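Local coordinates for glycosylation Associate Protein 1 (Streptococcus agalactiae serotype V, PDB 6OYC) that probably acts with two partner Gap proteins as a complex in the glycosylation and accessory Sec secretion of streptococcal adhesins, at residues A121-G126 with T132-F137; S156-D161 with E181-G186; R177-Y182 with S206-L211. All blocks are in the same frame, centred on the assembly; numbering follows the deposited sequence.

Contact 1 of 3, residues A121-G126 with T132-F137; sequences AKVQFG and THIDYF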
loop_
_atom_site.group_PDB
_atom_site.type_symbol
_atom_site.label_atom_id
_atom_site.label_comp_id
_atom_site.label_asym_id
_atom_site.label_seq_id
_atom_site.Cartn_x
_atom_site.Cartn_y
_atom_site.Cartn_z
ATOM N N ALA A 121 18.308 -16.891 -16.416
ATOM C CA ALA A 121 17.367 -15.859 -16.015
ATOM C C ALA A 121 16.587 -16.304 -14.791
ATOM O O ALA A 121 16.462 -17.499 -14.508
ATOM C CB ALA A 121 16.399 -15.504 -17.147
ATOM N N LYS A 122 16.069 -15.308 -14.069
ATOM C CA LYS A 122 15.098 -15.510 -13.005
ATOM C C LYS A 122 13.825 -14.774 -13.386
ATOM O O LYS A 122 13.869 -13.596 -13.735
ATOM C CB LYS A 122 15.620 -15.019 -11.669
ATOM C CG LYS A 122 16.873 -15.690 -11.240
ATOM C CD LYS A 122 17.189 -15.406 -9.774
ATOM C CE LYS A 122 18.598 -15.912 -9.420
ATOM N NZ LYS A 122 18.842 -16.088 -7.934
ATOM N N VAL A 123 12.702 -15.474 -13.346
ATOM C CA VAL A 123 11.432 -14.945 -13.815
ATOM C C VAL A 123 10.594 -14.601 -12.600
ATOM O O VAL A 123 10.434 -15.437 -11.708
ATOM C CB VAL A 123 10.722 -15.958 -14.723
ATOM C CG1 VAL A 123 9.368 -15.428 -15.151
ATOM C CG2 VAL A 123 11.617 -16.282 -15.930
ATOM N N GLN A 124 10.068 -13.377 -12.557
ATOM C CA GLN A 124 9.329 -12.891 -11.398
ATOM C C GLN A 124 7.899 -12.566 -11.789
ATOM O O GLN A 124 7.644 -12.040 -12.884
ATOM C CB GLN A 124 9.991 -11.660 -10.782
ATOM C CG GLN A 124 11.288 -11.996 -10.015
ATOM C CD GLN A 124 11.021 -12.400 -8.582
ATOM O OE1 GLN A 124 9.859 -12.533 -8.172
ATOM N NE2 GLN A 124 12.091 -12.580 -7.797
ATOM N N PHE A 125 6.971 -12.873 -10.878
ATOM C CA PHE A 125 5.548 -12.690 -11.117
ATOM C C PHE A 125 4.962 -11.695 -10.122
ATOM O O PHE A 125 5.404 -11.601 -8.975
ATOM C CB PHE A 125 4.805 -14.036 -11.052
ATOM C CG PHE A 125 5.377 -15.071 -11.980
ATOM C CD1 PHE A 125 6.426 -15.892 -11.572
ATOM C CD2 PHE A 125 4.920 -15.179 -13.275
ATOM C CE1 PHE A 125 6.981 -16.833 -12.438
ATOM C CE2 PHE A 125 5.454 -16.117 -14.136
ATOM C CZ PHE A 125 6.491 -16.945 -13.710
ATOM N N GLY A 126 3.971 -10.935 -10.586
ATOM C CA GLY A 126 3.315 -9.956 -9.753
ATOM C C GLY A 126 2.311 -10.565 -8.785
ATOM O O GLY A 126 2.046 -11.770 -8.763
ATOM N N THR A 132 6.253 -9.655 -14.398
ATOM C CA THR A 132 6.688 -8.291 -14.106
ATOM C C THR A 132 8.109 -8.020 -14.585
ATOM O O THR A 132 8.357 -7.019 -15.272
ATOM C CB THR A 132 6.602 -8.001 -12.604
ATOM O OG1 THR A 132 7.193 -9.086 -11.871
ATOM C CG2 THR A 132 5.148 -7.831 -12.179
ATOM N N HIS A 133 9.058 -8.881 -14.243
ATOM C CA HIS A 133 10.398 -8.643 -14.753
ATOM C C HIS A 133 11.168 -9.951 -14.867
ATOM O O HIS A 133 10.845 -10.951 -14.217
ATOM C CB HIS A 133 11.164 -7.609 -13.903
ATOM C CG HIS A 133 11.448 -8.035 -12.493
ATOM N ND1 HIS A 133 10.600 -7.751 -11.438
ATOM C CD2 HIS A 133 12.530 -8.641 -11.949
ATOM C CE1 HIS A 133 11.133 -8.195 -10.314
ATOM N NE2 HIS A 133 12.308 -8.732 -10.595
ATOM N N ILE A 134 12.180 -9.928 -15.736
ATOM C CA ILE A 134 13.144 -11.013 -15.851
ATOM C C ILE A 134 14.546 -10.465 -15.585
ATOM O O ILE A 134 14.994 -9.521 -16.260
ATOM C CB ILE A 134 13.080 -11.686 -17.226
ATOM C CG1 ILE A 134 11.704 -12.307 -17.461
ATOM C CG2 ILE A 134 14.199 -12.690 -17.357
ATOM C CD1 ILE A 134 11.448 -12.602 -18.916
ATOM N N ASP A 135 15.239 -11.066 -14.605
ATOM C CA ASP A 135 16.658 -10.809 -14.399
ATOM C C ASP A 135 17.434 -11.720 -15.334
ATOM O O ASP A 135 17.317 -12.946 -15.247
ATOM C CB ASP A 135 17.073 -11.066 -12.953
ATOM C CG ASP A 135 16.485 -10.052 -11.979
ATOM O OD1 ASP A 135 15.966 -8.993 -12.416
ATOM O OD2 ASP A 135 16.537 -10.335 -10.760
ATOM N N TYR A 136 18.202 -11.131 -16.238
ATOM C CA TYR A 136 18.910 -11.881 -17.261
ATOM C C TYR A 136 20.392 -11.874 -16.916
ATOM O O TYR A 136 20.951 -10.828 -16.572
ATOM C CB TYR A 136 18.648 -11.281 -18.642
ATOM C CG TYR A 136 18.839 -12.261 -19.762
ATOM C CD1 TYR A 136 20.100 -12.495 -20.300
ATOM C CD2 TYR A 136 17.759 -12.950 -20.293
ATOM C CE1 TYR A 136 20.275 -13.397 -21.325
ATOM C CE2 TYR A 136 17.922 -13.845 -21.332
ATOM C CZ TYR A 136 19.176 -14.070 -21.843
ATOM O OH TYR A 136 19.328 -14.967 -22.878
ATOM N N PHE A 137 21.011 -13.046 -16.975
ATOM C CA PHE A 137 22.327 -13.262 -16.400
ATOM C C PHE A 137 23.314 -13.608 -17.492
ATOM O O PHE A 137 22.944 -14.174 -18.520
ATOM C CB PHE A 137 22.334 -14.411 -15.369
ATOM C CG PHE A 137 21.709 -14.048 -14.071
ATOM C CD1 PHE A 137 20.324 -14.000 -13.953
ATOM C CD2 PHE A 137 22.500 -13.750 -12.968
ATOM C CE1 PHE A 137 19.740 -13.658 -12.758
ATOM C CE2 PHE A 137 21.920 -13.399 -11.765
ATOM C CZ PHE A 137 20.532 -13.339 -11.661
HETATM O O HOH W 1 7.020 -8.603 -9.062
#

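Contact 2 of 3, residues S156-D161 with E181-G186; sequences SILYYD and EYLREG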
loop_
_atom_site.group_PDB
_atom_site.type_symbol
_atom_site.label_atom_id
_atom_site.label_comp_id
_atom_site.label_asym_id
_atom_site.label_seq_id
_atom_site.Cartn_x
_atom_site.Cartn_y
_atom_site.Cartn_z
ATOM N N SER A 156 10.942 -1.302 -20.217
ATOM C CA SER A 156 12.291 -0.782 -20.066
ATOM C C SER A 156 13.271 -1.928 -19.818
ATOM O O SER A 156 12.878 -3.046 -19.475
ATOM C CB SER A 156 12.346 0.267 -18.939
ATOM O OG SER A 156 12.263 -0.317 -17.642
ATOM N N ILE A 157 14.564 -1.632 -20.004
ATOM C CA ILE A 157 15.654 -2.558 -19.688
ATOM C C ILE A 157 16.652 -1.835 -18.806
ATOM O O ILE A 157 17.122 -0.748 -19.160
ATOM C CB ILE A 157 16.391 -3.084 -20.932
ATOM C CG1 ILE A 157 15.446 -3.743 -21.920
ATOM C CG2 ILE A 157 17.466 -4.068 -20.533
ATOM C CD1 ILE A 157 16.110 -3.953 -23.258
ATOM N N LEU A 158 16.998 -2.448 -17.683
ATOM C CA LEU A 158 17.985 -1.909 -16.757
ATOM C C LEU A 158 19.284 -2.680 -16.982
ATOM O O LEU A 158 19.338 -3.887 -16.733
ATOM C CB LEU A 158 17.488 -2.038 -15.312
ATOM C CG LEU A 158 18.065 -1.052 -14.288
ATOM C CD1 LEU A 158 17.305 -1.055 -12.954
ATOM C CD2 LEU A 158 19.557 -1.330 -14.065
ATOM N N TYR A 159 20.324 -1.994 -17.448
ATOM C CA TYR A 159 21.597 -2.648 -17.731
ATOM C C TYR A 159 22.548 -2.519 -16.556
ATOM O O TYR A 159 22.556 -1.510 -15.846
ATOM C CB TYR A 159 22.265 -2.056 -18.974
ATOM C CG TYR A 159 21.531 -2.362 -20.252
ATOM C CD1 TYR A 159 20.501 -1.543 -20.678
ATOM C CD2 TYR A 159 21.854 -3.488 -21.020
ATOM C CE1 TYR A 159 19.823 -1.811 -21.839
ATOM C CE2 TYR A 159 21.178 -3.766 -22.202
ATOM C CZ TYR A 159 20.160 -2.923 -22.596
ATOM O OH TYR A 159 19.469 -3.167 -23.746
ATOM N N TYR A 160 23.376 -3.543 -16.380
ATOM C CA TYR A 160 24.337 -3.602 -15.292
ATOM C C TYR A 160 25.742 -3.736 -15.854
ATOM O O TYR A 160 25.938 -4.273 -16.945
ATOM C CB TYR A 160 24.059 -4.804 -14.357
ATOM C CG TYR A 160 22.723 -4.764 -13.673
ATOM C CD1 TYR A 160 21.579 -5.237 -14.306
ATOM C CD2 TYR A 160 22.598 -4.256 -12.387
ATOM C CE1 TYR A 160 20.332 -5.200 -13.668
ATOM C CE2 TYR A 160 21.361 -4.204 -11.746
ATOM C CZ TYR A 160 20.237 -4.684 -12.388
ATOM O OH TYR A 160 19.016 -4.644 -11.749
ATOM N N ASP A 161 26.727 -3.264 -15.095
ATOM C CA ASP A 161 28.108 -3.651 -15.343
ATOM C C ASP A 161 28.740 -3.997 -14.001
ATOM O O ASP A 161 28.054 -4.093 -12.978
ATOM C CB ASP A 161 28.873 -2.568 -16.124
ATOM C CG ASP A 161 28.735 -1.186 -15.522
ATOM O OD1 ASP A 161 28.486 -1.067 -14.306
ATOM O OD2 ASP A 161 28.882 -0.204 -16.277
ATOM N N GLU A 181 18.302 6.674 -18.922
ATOM C CA GLU A 181 18.545 7.281 -17.617
ATOM C C GLU A 181 19.726 6.568 -16.982
ATOM O O GLU A 181 19.653 5.362 -16.731
ATOM C CB GLU A 181 17.317 7.167 -16.698
ATOM C CG GLU A 181 17.543 7.712 -15.277
ATOM C CD GLU A 181 16.443 7.323 -14.270
ATOM O OE1 GLU A 181 15.600 6.426 -14.535
ATOM O OE2 GLU A 181 16.420 7.937 -13.192
ATOM N N TYR A 182 20.804 7.307 -16.725
ATOM C CA TYR A 182 21.992 6.734 -16.112
ATOM C C TYR A 182 21.795 6.567 -14.607
ATOM O O TYR A 182 21.035 7.309 -13.974
ATOM C CB TYR A 182 23.225 7.598 -16.431
ATOM C CG TYR A 182 23.733 7.356 -17.849
ATOM C CD1 TYR A 182 23.120 7.966 -18.937
ATOM C CD2 TYR A 182 24.787 6.477 -18.095
ATOM C CE1 TYR A 182 23.562 7.740 -20.245
ATOM C CE2 TYR A 182 25.238 6.234 -19.389
ATOM C CZ TYR A 182 24.617 6.871 -20.460
ATOM O OH TYR A 182 25.049 6.631 -21.746
ATOM N N LEU A 183 22.503 5.574 -14.033
ATOM C CA LEU A 183 22.257 5.088 -12.675
ATOM C C LEU A 183 23.536 4.950 -11.857
ATOM O O LEU A 183 23.554 4.213 -10.872
ATOM C CB LEU A 183 21.534 3.732 -12.711
ATOM C CG LEU A 183 20.185 3.667 -13.440
ATOM C CD1 LEU A 183 19.667 2.230 -13.491
ATOM C CD2 LEU A 183 19.151 4.621 -12.801
ATOM N N ARG A 184 24.613 5.620 -12.241
ATOM C CA ARG A 184 25.869 5.488 -11.517
ATOM C C ARG A 184 26.017 6.589 -10.482
ATOM O O ARG A 184 25.321 7.601 -10.517
ATOM C CB ARG A 184 27.044 5.535 -12.483
ATOM C CG ARG A 184 27.105 4.316 -13.365
ATOM C CD ARG A 184 27.620 4.672 -14.735
ATOM N NE ARG A 184 27.953 3.494 -15.528
ATOM C CZ ARG A 184 28.041 3.511 -16.852
ATOM N NH1 ARG A 184 27.828 4.647 -17.509
ATOM N NH2 ARG A 184 28.338 2.401 -17.516
ATOM N N GLU A 185 26.935 6.378 -9.545
ATOM C CA GLU A 185 27.284 7.444 -8.618
ATOM C C GLU A 185 27.781 8.661 -9.393
ATOM O O GLU A 185 28.652 8.549 -10.264
ATOM C CB GLU A 185 28.345 6.964 -7.633
ATOM C CG GLU A 185 28.929 8.084 -6.766
ATOM C CD GLU A 185 28.211 8.221 -5.424
ATOM O OE1 GLU A 185 27.979 9.370 -4.982
ATOM O OE2 GLU A 185 27.881 7.179 -4.810
ATOM N N GLY A 186 27.212 9.823 -9.087
ATOM C CA GLY A 186 27.588 11.046 -9.765
ATOM C C GLY A 186 27.040 11.215 -11.166
ATOM O O GLY A 186 27.348 12.231 -11.809
#

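Contact 3 of 3, residues R177-Y182 with S206-L211; sequences RIMREY and SDIEEL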
loop_
_atom_site.group_PDB
_atom_site.type_symbol
_atom_site.label_atom_id
_atom_site.label_comp_id
_atom_site.label_asym_id
_atom_site.label_seq_id
_atom_site.Cartn_x
_atom_site.Cartn_y
_atom_site.Cartn_z
ATOM N N ARG A 177 13.783 2.998 -28.344
ATOM C CA ARG A 177 14.199 3.666 -27.124
ATOM C C ARG A 177 13.785 5.133 -27.141
ATOM O O ARG A 177 14.133 5.874 -28.063
ATOM C CB ARG A 177 15.708 3.550 -26.941
ATOM C CG ARG A 177 16.163 4.164 -25.619
ATOM C CD ARG A 177 17.580 3.783 -25.312
ATOM N NE ARG A 177 18.515 4.473 -26.183
ATOM C CZ ARG A 177 19.562 3.892 -26.757
ATOM N NH1 ARG A 177 19.795 2.606 -26.537
ATOM N NH2 ARG A 177 20.377 4.596 -27.546
ATOM N N ILE A 178 13.048 5.559 -26.121
ATOM C CA ILE A 178 12.707 6.974 -26.007
ATOM C C ILE A 178 13.767 7.734 -25.233
ATOM O O ILE A 178 14.140 8.843 -25.614
ATOM C CB ILE A 178 11.329 7.163 -25.359
ATOM C CG1 ILE A 178 10.265 6.407 -26.153
ATOM C CG2 ILE A 178 11.016 8.636 -25.262
ATOM C CD1 ILE A 178 10.106 6.885 -27.550
ATOM N N MET A 179 14.264 7.163 -24.141
ATOM C CA MET A 179 15.273 7.863 -23.358
ATOM C C MET A 179 16.080 6.852 -22.563
ATOM O O MET A 179 15.620 5.740 -22.283
ATOM C CB MET A 179 14.651 8.904 -22.422
ATOM C CG MET A 179 13.776 8.279 -21.362
ATOM S SD MET A 179 13.024 9.427 -20.228
ATOM C CE MET A 179 12.029 8.305 -19.258
ATOM N N ARG A 180 17.295 7.256 -22.210
ATOM C CA ARG A 180 18.173 6.488 -21.339
ATOM C C ARG A 180 18.471 7.300 -20.084
ATOM O O ARG A 180 18.832 8.479 -20.177
ATOM C CB ARG A 180 19.470 6.119 -22.055
ATOM C CG ARG A 180 20.575 5.668 -21.116
ATOM C CD ARG A 180 21.785 5.171 -21.897
ATOM N NE ARG A 180 21.392 4.234 -22.940
ATOM C CZ ARG A 180 22.253 3.582 -23.710
ATOM N NH1 ARG A 180 23.556 3.763 -23.538
ATOM N NH2 ARG A 180 21.813 2.739 -24.638
ATOM N N GLU A 181 18.302 6.674 -18.922
ATOM C CA GLU A 181 18.545 7.281 -17.617
ATOM C C GLU A 181 19.726 6.568 -16.982
ATOM O O GLU A 181 19.653 5.362 -16.731
ATOM C CB GLU A 181 17.317 7.167 -16.698
ATOM C CG GLU A 181 17.543 7.712 -15.277
ATOM C CD GLU A 181 16.443 7.323 -14.270
ATOM O OE1 GLU A 181 15.600 6.426 -14.535
ATOM O OE2 GLU A 181 16.420 7.937 -13.192
ATOM N N TYR A 182 20.804 7.307 -16.725
ATOM C CA TYR A 182 21.992 6.734 -16.112
ATOM C C TYR A 182 21.795 6.567 -14.607
ATOM O O TYR A 182 21.035 7.309 -13.974
ATOM C CB TYR A 182 23.225 7.598 -16.431
ATOM C CG TYR A 182 23.733 7.356 -17.849
ATOM C CD1 TYR A 182 23.120 7.966 -18.937
ATOM C CD2 TYR A 182 24.787 6.477 -18.095
ATOM C CE1 TYR A 182 23.562 7.740 -20.245
ATOM C CE2 TYR A 182 25.238 6.234 -19.389
ATOM C CZ TYR A 182 24.617 6.871 -20.460
ATOM O OH TYR A 182 25.049 6.631 -21.746
ATOM N N SER A 206 19.586 16.972 -16.427
ATOM C CA SER A 206 20.534 16.678 -15.353
ATOM C C SER A 206 20.084 15.487 -14.503
ATOM O O SER A 206 20.927 14.765 -13.961
ATOM C CB SER A 206 20.754 17.915 -14.485
ATOM O OG SER A 206 19.528 18.370 -13.966
ATOM N N ASP A 207 18.775 15.267 -14.367
ATOM C CA ASP A 207 18.258 14.070 -13.707
ATOM C C ASP A 207 16.819 13.851 -14.164
ATOM O O ASP A 207 16.249 14.674 -14.883
ATOM C CB ASP A 207 18.354 14.170 -12.183
ATOM C CG ASP A 207 17.694 15.424 -11.628
ATOM O OD1 ASP A 207 16.653 15.882 -12.162
ATOM O OD2 ASP A 207 18.214 15.945 -10.626
ATOM N N ILE A 208 16.238 12.726 -13.734
ATOM C CA ILE A 208 14.904 12.359 -14.203
ATOM C C ILE A 208 13.857 13.349 -13.694
ATOM O O ILE A 208 12.859 13.608 -14.372
ATOM C CB ILE A 208 14.591 10.896 -13.799
ATOM C CG1 ILE A 208 13.438 10.308 -14.620
ATOM C CG2 ILE A 208 14.236 10.786 -12.329
ATOM C CD1 ILE A 208 13.490 10.608 -16.066
ATOM N N GLU A 209 14.074 13.954 -12.531
ATOM C CA GLU A 209 13.071 14.879 -12.011
ATOM C C GLU A 209 12.916 16.114 -12.896
ATOM O O GLU A 209 11.806 16.644 -13.050
ATOM C CB GLU A 209 13.426 15.301 -10.596
ATOM C CG GLU A 209 12.415 16.245 -10.017
ATOM C CD GLU A 209 12.862 16.805 -8.695
ATOM O OE1 GLU A 209 13.700 16.155 -8.030
ATOM O OE2 GLU A 209 12.388 17.903 -8.339
ATOM N N GLU A 210 14.017 16.598 -13.471
ATOM C CA GLU A 210 13.945 17.773 -14.328
ATOM C C GLU A 210 12.973 17.541 -15.480
ATOM O O GLU A 210 12.139 18.403 -15.795
ATOM C CB GLU A 210 15.347 18.117 -14.841
ATOM C CG GLU A 210 15.466 19.458 -15.534
ATOM C CD GLU A 210 16.846 19.696 -16.193
ATOM O OE1 GLU A 210 17.717 18.794 -16.200
ATOM O OE2 GLU A 210 17.047 20.801 -16.734
ATOM N N LEU A 211 13.048 16.367 -16.102
ATOM C CA LEU A 211 12.096 16.032 -17.151
ATOM C C LEU A 211 10.679 15.885 -16.597
ATOM O O LEU A 211 9.708 16.288 -17.248
ATOM C CB LEU A 211 12.543 14.755 -17.867
ATOM C CG LEU A 211 11.589 14.230 -18.948
ATOM C CD1 LEU A 211 11.350 15.292 -20.013
ATOM C CD2 LEU A 211 12.134 12.921 -19.570
HETATM O O HOH W 2 17.639 10.574 -12.864
#

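Contact 1 of 3, residues A121-G126 with T132-F137
The His133 ring has the aliphatic part of Gln124 over one face. Gln124 CB sits 3.8 Å from the centroid of the His133 ring, 16° off the normal, a CH-pi contact offset toward the rim. Gln124 CG follows, 3.5 Å from His133 NE2. The two side chains run side by side, with amide and ring planes 28° apart. The His133 ring reaches this place because its CG stands between the backbone N and the carbonyl carbon (chi1 65°). The Gln124 chain then bends, and its NE2 goes to Tyr23 OH. Further along, the edge of the Phe137 ring meets Ala121 CA, and Lys122 CG lies 3.8 Å from Phe137 CE1.

Beneath these groups the backbones pair antiparallel. Lys122 N donates to Asp135 O (2.9 Å) and Asp135 N to Lys122 O (3.0 Å). Thr132 N bonds Gln124 O at 3.1 Å, near the turn. On the other face, Ala121 CB packs on Ile134 CG2 at 3.6 Å, with Val123 alongside.

This is the hairpin of strands 118-125 and 131-138 in the long antiparallel sheet. One face carries polar and aromatic side chains, where Asp135 also bridges to Lys145. The other carries Ala121, Val123 and Ile134, with Tyr136 beside them; it is mostly apolar. The backbone bonds set the register, while the polar ends of Asp135 and Gln124 tie the hairpin to its surroundings.

Contact 2 of 3, residues S156-D161 with E181-G186
Asp161 OD2 receives Arg184 NH2 at 2.9 Å, the one salt bridge between the two segments. The bond is nearly straight, 172° at the hydrogen. NH2 meets OD2 nearly along the C-O axis of the carboxylate. The oxygen lies at the edge of the guanidinium, in its plane. Carboxylate and guanidinium planes are 14° apart, so the two flat groups are nearly coplanar. The side chains themselves cross at about a right angle. A single nitrogen makes the bond: Arg184 NE stays 3.9 Å from Asp161 OD2. The grip is single, through one N-H, and not two-pronged. Asp161 CG is turned between its backbone N and carbonyl carbon (chi1 50°), and its CB points toward the 181-186 segment. The Arg184 chain bends at its second torsion, which swings the guanidinium over to Asp161. Arg184 NH1 lies in plane at the edge of the Tyr182 ring.

The second point of touch is apolar. Leu183 CD1 rests 3.6 Å from Leu158 CD2 and 3.7 Å from Leu158 CG, and the two side chains cross at a slant. Leu158 CD2 also lies over a face of the Tyr160 ring, 3.8 Å above its plane. Arg13 touches both leucines, and Tyr16 also touches Leu158.

The two segments make no backbone hydrogen bond with each other. Strand 154-161 and strand 177-182 are separated in the antiparallel sheet by strand 164-171, which pairs with both. Leu158 and Leu183 meet across the face of that middle strand, and the salt bridge forms at its end. Leu183 and Arg184 belong to the loop that follows strand 177-182, and Asp161 ends strand 154-161. On its other side strand 154-161 pairs with strand 141-148.

Contact 3 of 3, residues R177-Y182 with S206-L211
Met179 and Glu181 both project from strand 177-182 toward the start of helix 208-223, and each crosses Ile208 at about a right angle. The Met179 chain is extended beyond CG. Its SD meets Leu211 CD2 at 3.7 Å on a slanting approach, while its CE lies 4.2 Å from Ile208 CD1. Glu181 is extended too, with CG opposite the backbone N (chi1 176°). This carries OE2 to 3.5 Å from Ile208 CB, a van der Waals contact.

No direct hydrogen bond joins the segments. A water does: it donates to Glu181 OE2 (2.9 Å) and accepts from Ile208 N (2.7 Å). The carboxylate thereby reaches a backbone NH at the helix start, which may help stabilise its negative charge. Glu181 OE1 takes a hydrogen bond with Tyr170 OH and a salt bridge with Arg13. Asp207 is the N-cap: its OD1 accepts from Glu210 N at 3.0 Å.

Ile178 and Met179 both pair with Tyr170 of strand 164-171, a classic beta bulge in strand 177-182. On the other side of strand 177-182 lies strand 190-192, whose Val190 touches Met179 and Ile208. Helix 76-80 adds Phe77 against both and Ile80 against Met179 and Leu211.

How the contacts relate
All three contacts reach one antiparallel sheet. Contact 1 joins adjacent strands and relies on backbone hydrogen bonds. Contact 2 relies on side chains alone, and contact 3 on side chains and one bridging water. Contact 3 is buried and mostly apolar, where a helix start packs on the sheet. Contacts 1 and 2 are only partly buried, and contact 2 puts a salt bridge at partly exposed positions. Contacts 2 and 3 share strand 177-182, with Glu181 and Tyr182 in both segments, and their centres are about 11 Å apart. Contact 1 lies farther along the sheet, its centre about 17 Å from that of contact 2 and about 24 Å from that of contact 3.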